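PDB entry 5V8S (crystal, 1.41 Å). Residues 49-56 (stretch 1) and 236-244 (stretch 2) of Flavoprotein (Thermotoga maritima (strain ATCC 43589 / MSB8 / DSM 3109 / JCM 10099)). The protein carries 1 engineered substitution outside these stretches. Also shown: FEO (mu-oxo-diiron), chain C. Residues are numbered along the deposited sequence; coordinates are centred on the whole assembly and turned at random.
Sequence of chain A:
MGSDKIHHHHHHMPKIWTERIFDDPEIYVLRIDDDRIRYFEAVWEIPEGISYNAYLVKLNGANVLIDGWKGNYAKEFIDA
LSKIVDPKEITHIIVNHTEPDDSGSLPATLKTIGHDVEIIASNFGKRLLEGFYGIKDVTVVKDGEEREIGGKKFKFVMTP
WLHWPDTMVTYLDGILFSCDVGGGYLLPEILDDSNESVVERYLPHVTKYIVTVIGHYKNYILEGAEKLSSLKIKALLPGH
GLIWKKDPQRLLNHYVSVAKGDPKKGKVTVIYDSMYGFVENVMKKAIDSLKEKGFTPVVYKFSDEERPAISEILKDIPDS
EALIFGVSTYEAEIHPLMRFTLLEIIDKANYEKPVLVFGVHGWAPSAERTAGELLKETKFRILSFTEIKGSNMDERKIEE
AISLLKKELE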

# COMPACT_ATOMS: atom_id res chain seq x y z
N GLY A 49 -10.37 -15.98 -2.10
CA GLY A 49 -11.11 -16.34 -0.91
C GLY A 49 -10.35 -17.28 0.01
O GLY A 49 -9.21 -17.69 -0.22
N ILE A 50 -11.05 -17.65 1.09
CA ILE A 50 -10.53 -18.55 2.11
C ILE A 50 -11.71 -19.24 2.75
O ILE A 50 -12.80 -18.67 2.86
CB ILE A 50 -9.68 -17.78 3.15
CG1 ILE A 50 -8.90 -18.75 4.04
CG2 ILE A 50 -10.57 -16.81 3.95
CD1 ILE A 50 -8.03 -18.06 5.10
N SER A 51 -11.51 -20.50 3.14
CA SER A 51 -12.55 -21.22 3.87
C SER A 51 -12.25 -21.19 5.36
O SER A 51 -11.10 -21.02 5.78
CB SER A 51 -12.69 -22.67 3.38
OG SER A 51 -11.66 -23.52 3.88
N TYR A 52 -13.30 -21.38 6.16
CA TYR A 52 -13.17 -21.64 7.60
C TYR A 52 -13.71 -23.04 7.85
O TYR A 52 -14.86 -23.34 7.48
CB TYR A 52 -13.90 -20.60 8.48
CG TYR A 52 -13.60 -19.19 8.02
CD1 TYR A 52 -12.30 -18.72 8.02
CD2 TYR A 52 -14.59 -18.40 7.53
CE1 TYR A 52 -11.98 -17.45 7.53
CE2 TYR A 52 -14.30 -17.10 7.04
CZ TYR A 52 -12.98 -16.65 7.04
OH TYR A 52 -12.64 -15.39 6.54
N ASN A 53 -12.89 -23.89 8.46
CA ASN A 53 -13.22 -25.30 8.63
C ASN A 53 -13.28 -25.62 10.12
O ASN A 53 -12.30 -25.40 10.84
CB ASN A 53 -12.14 -26.22 8.04
CG ASN A 53 -11.82 -25.92 6.57
OD1 ASN A 53 -12.63 -25.34 5.83
ND2 ASN A 53 -10.64 -26.35 6.15
N ALA A 54 -14.42 -26.14 10.58
CA ALA A 54 -14.57 -26.66 11.93
C ALA A 54 -14.92 -28.13 11.83
O ALA A 54 -15.32 -28.61 10.77
CB ALA A 54 -15.67 -25.89 12.66
N TYR A 55 -14.78 -28.85 12.95
CA TYR A 55 -14.96 -30.29 12.93
C TYR A 55 -15.80 -30.73 14.12
O TYR A 55 -15.72 -30.12 15.19
CB TYR A 55 -13.62 -31.03 12.96
CG TYR A 55 -12.76 -30.65 11.77
CD1 TYR A 55 -11.93 -29.54 11.82
CD2 TYR A 55 -12.81 -31.37 10.59
CE1 TYR A 55 -11.17 -29.15 10.72
CE2 TYR A 55 -12.05 -31.00 9.49
CZ TYR A 55 -11.23 -29.90 9.56
OH TYR A 55 -10.49 -29.57 8.46
N LEU A 56 -16.57 -31.80 13.93
CA LEU A 56 -17.33 -32.41 15.02
C LEU A 56 -16.98 -33.88 15.10
O LEU A 56 -17.08 -34.61 14.11
CB LEU A 56 -18.84 -32.25 14.80
CG LEU A 56 -19.70 -32.84 15.93
CD1 LEU A 56 -19.66 -31.94 17.15
CD2 LEU A 56 -21.13 -33.08 15.47
N LEU A 236 -4.34 -34.81 7.98
CA LEU A 236 -4.21 -33.46 8.51
C LEU A 236 -5.45 -32.68 8.13
O LEU A 236 -5.77 -32.55 6.94
CB LEU A 236 -2.94 -32.79 7.98
CG LEU A 236 -2.58 -31.46 8.65
CD1 LEU A 236 -1.08 -31.28 8.66
CD2 LEU A 236 -3.24 -30.26 7.96
N LEU A 237 -6.15 -32.16 9.15
CA LEU A 237 -7.44 -31.49 9.01
C LEU A 237 -7.24 -30.05 9.50
O LEU A 237 -7.34 -29.77 10.71
CB LEU A 237 -8.50 -32.18 9.87
CG LEU A 237 -9.18 -33.43 9.28
CD1 LEU A 237 -8.19 -34.43 8.71
CD2 LEU A 237 -10.07 -34.07 10.33
N PRO A 238 -6.93 -29.12 8.60
CA PRO A 238 -6.66 -27.74 9.02
C PRO A 238 -7.90 -26.86 9.05
O PRO A 238 -8.98 -27.26 8.60
CB PRO A 238 -5.71 -27.24 7.93
CG PRO A 238 -6.25 -27.93 6.69
CD PRO A 238 -6.80 -29.29 7.15
N GLY A 239 -7.71 -25.62 9.51
CA GLY A 239 -8.79 -24.67 9.63
C GLY A 239 -9.13 -23.90 8.39
O GLY A 239 -10.15 -23.22 8.37
N HIS A 240 -8.28 -23.97 7.37
CA HIS A 240 -8.50 -23.26 6.12
C HIS A 240 -8.04 -24.14 4.98
O HIS A 240 -6.95 -24.70 5.04
CB HIS A 240 -7.67 -21.96 6.06
CG HIS A 240 -7.84 -21.06 7.25
ND1 HIS A 240 -9.02 -20.40 7.52
CD2 HIS A 240 -6.98 -20.72 8.23
CE1 HIS A 240 -8.87 -19.68 8.62
NE2 HIS A 240 -7.64 -19.86 9.06
N GLY A 241 -8.85 -24.22 3.92
CA GLY A 241 -8.46 -24.93 2.71
C GLY A 241 -8.75 -26.43 2.76
O GLY A 241 -9.67 -26.89 3.43
N LEU A 242 -7.94 -27.17 2.01
CA LEU A 242 -8.15 -28.59 1.82
C LEU A 242 -7.80 -29.40 3.07
O LEU A 242 -6.90 -29.06 3.83
CB LEU A 242 -7.26 -29.08 0.69
CG LEU A 242 -7.65 -28.76 -0.76
CD1 LEU A 242 -6.77 -29.60 -1.66
CD2 LEU A 242 -9.14 -29.03 -1.04
N ILE A 243 -8.51 -30.52 3.21
CA ILE A 243 -8.17 -31.59 4.15
C ILE A 243 -7.27 -32.57 3.43
O ILE A 243 -7.45 -32.82 2.23
CB ILE A 243 -9.46 -32.27 4.63
CG1 ILE A 243 -10.30 -31.29 5.44
CG2 ILE A 243 -9.18 -33.56 5.41
CD1 ILE A 243 -11.75 -31.66 5.47
N TRP A 244 -6.31 -33.14 4.15
CA TRP A 244 -5.34 -34.06 3.56
C TRP A 244 -5.52 -35.44 4.18
O TRP A 244 -5.06 -35.69 5.30
CB TRP A 244 -3.92 -33.52 3.74
CG TRP A 244 -3.72 -32.22 3.02
CD1 TRP A 244 -4.24 -30.99 3.36
CD2 TRP A 244 -2.98 -32.01 1.81
NE1 TRP A 244 -3.84 -30.05 2.44
CE2 TRP A 244 -3.07 -30.65 1.49
CE3 TRP A 244 -2.23 -32.85 0.98
CZ2 TRP A 244 -2.44 -30.11 0.36
CZ3 TRP A 244 -1.62 -32.32 -0.13
CH2 TRP A 244 -1.72 -30.96 -0.43
FE1 FEO C . -4.65 -17.27 12.81
FE2 FEO C . -6.97 -18.86 10.90
O FEO C . -6.39 -17.75 12.29
O HOH W 1 -4.63 -16.49 10.75
O HOH W 2 -5.52 -17.76 9.54

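The contact is organised around an iron ligand. His240 binds FE2 of the mu-oxo-diiron group through NE2, at 2.2 Å, which leaves ND1 as the ring's other nitrogen and the one carrying the proton. ND1 donates that proton to the backbone oxygen of Ser51, His240 ND1 to Ser51 O being 2.8 Å with a nearly straight angle of 162°. The acceptor lies at the ring edge, close to its plane, where an N-H can reach it squarely. One imidazole is thus fixed at two points, by metal and by strand, and because the second partner is a carbonyl, the strand's backbone rather than a side chain helps set the ring's orientation.

The same segment is tied by its main chain. Asn53 N donates to Gly239 O at 2.8 Å, and Gly241 N donates to Ser51 OG at 2.9 Å. The Asn53 amide then spends both its ends: ND2 donates to Gly241 O at 2.9 Å and to Pro238 O at 3.1 Å, while OD1 accepts from the hydroxyl of its own strand neighbour, Ser51 OG to Asn53 OD1 being 2.8 Å. Ser51 is therefore a relay, accepting from the loop and donating to Asn53, which in turn holds two carbonyls of stretch 2. Polar side chains buried this deeply need partners, and here each finds them in backbone groups of stretch 2 or in the other.

Tyr55 closes the far end of the network. Its hydroxyl donates to Pro238 O, 2.8 Å from Tyr55 OH, so this one carbonyl receives both the tyrosine and the asparagine. The design rule is economical: side chains from alternate positions of strand 50-56, Ser51, Asn53 and Tyr55, make hydrogen bonds to backbone groups of Pro238 and Gly241.

The backbones do not run as a simple ladder. The axes of strands 50-56 and 236-238 are 7.8 Å apart at closest approach, with directions at 122°, and the chains come nearest beyond Pro238, where Asn53 CA and Gly239 CA are 4.6 Å apart. A CB on Gly239 would point away from stretch 1. Gly241 has a backbone reason to be glycine: at its phi/psi of 86/-152 a CB would be jammed against the preceding carbonyl oxygen. Stretch 2 also braces itself, with Leu236 and Trp244 exchanging two backbone hydrogen bonds, each 2.9 Å from N to O.

Packing fills in around this frame. Ile50 points its CB sideways, but its extended t,t side chain carries CD1 over one face of the His240 ring, 3.8 Å from the centroid, a CH-pi contact that covers the imidazole with a methyl. Tyr52 meets the same ring rim to rim, Tyr52 CD1 lying 3.6 Å from His240 CE1, with the planes at 76°. Below the hydroxyl, the Tyr55 ring also has aliphatic contacts with stretch 2: Tyr55 CZ is 3.6 Å from Leu237 CB, and Tyr55 CE2 is 4.1 Å from Ile243 CD1, which sits at the ring edge.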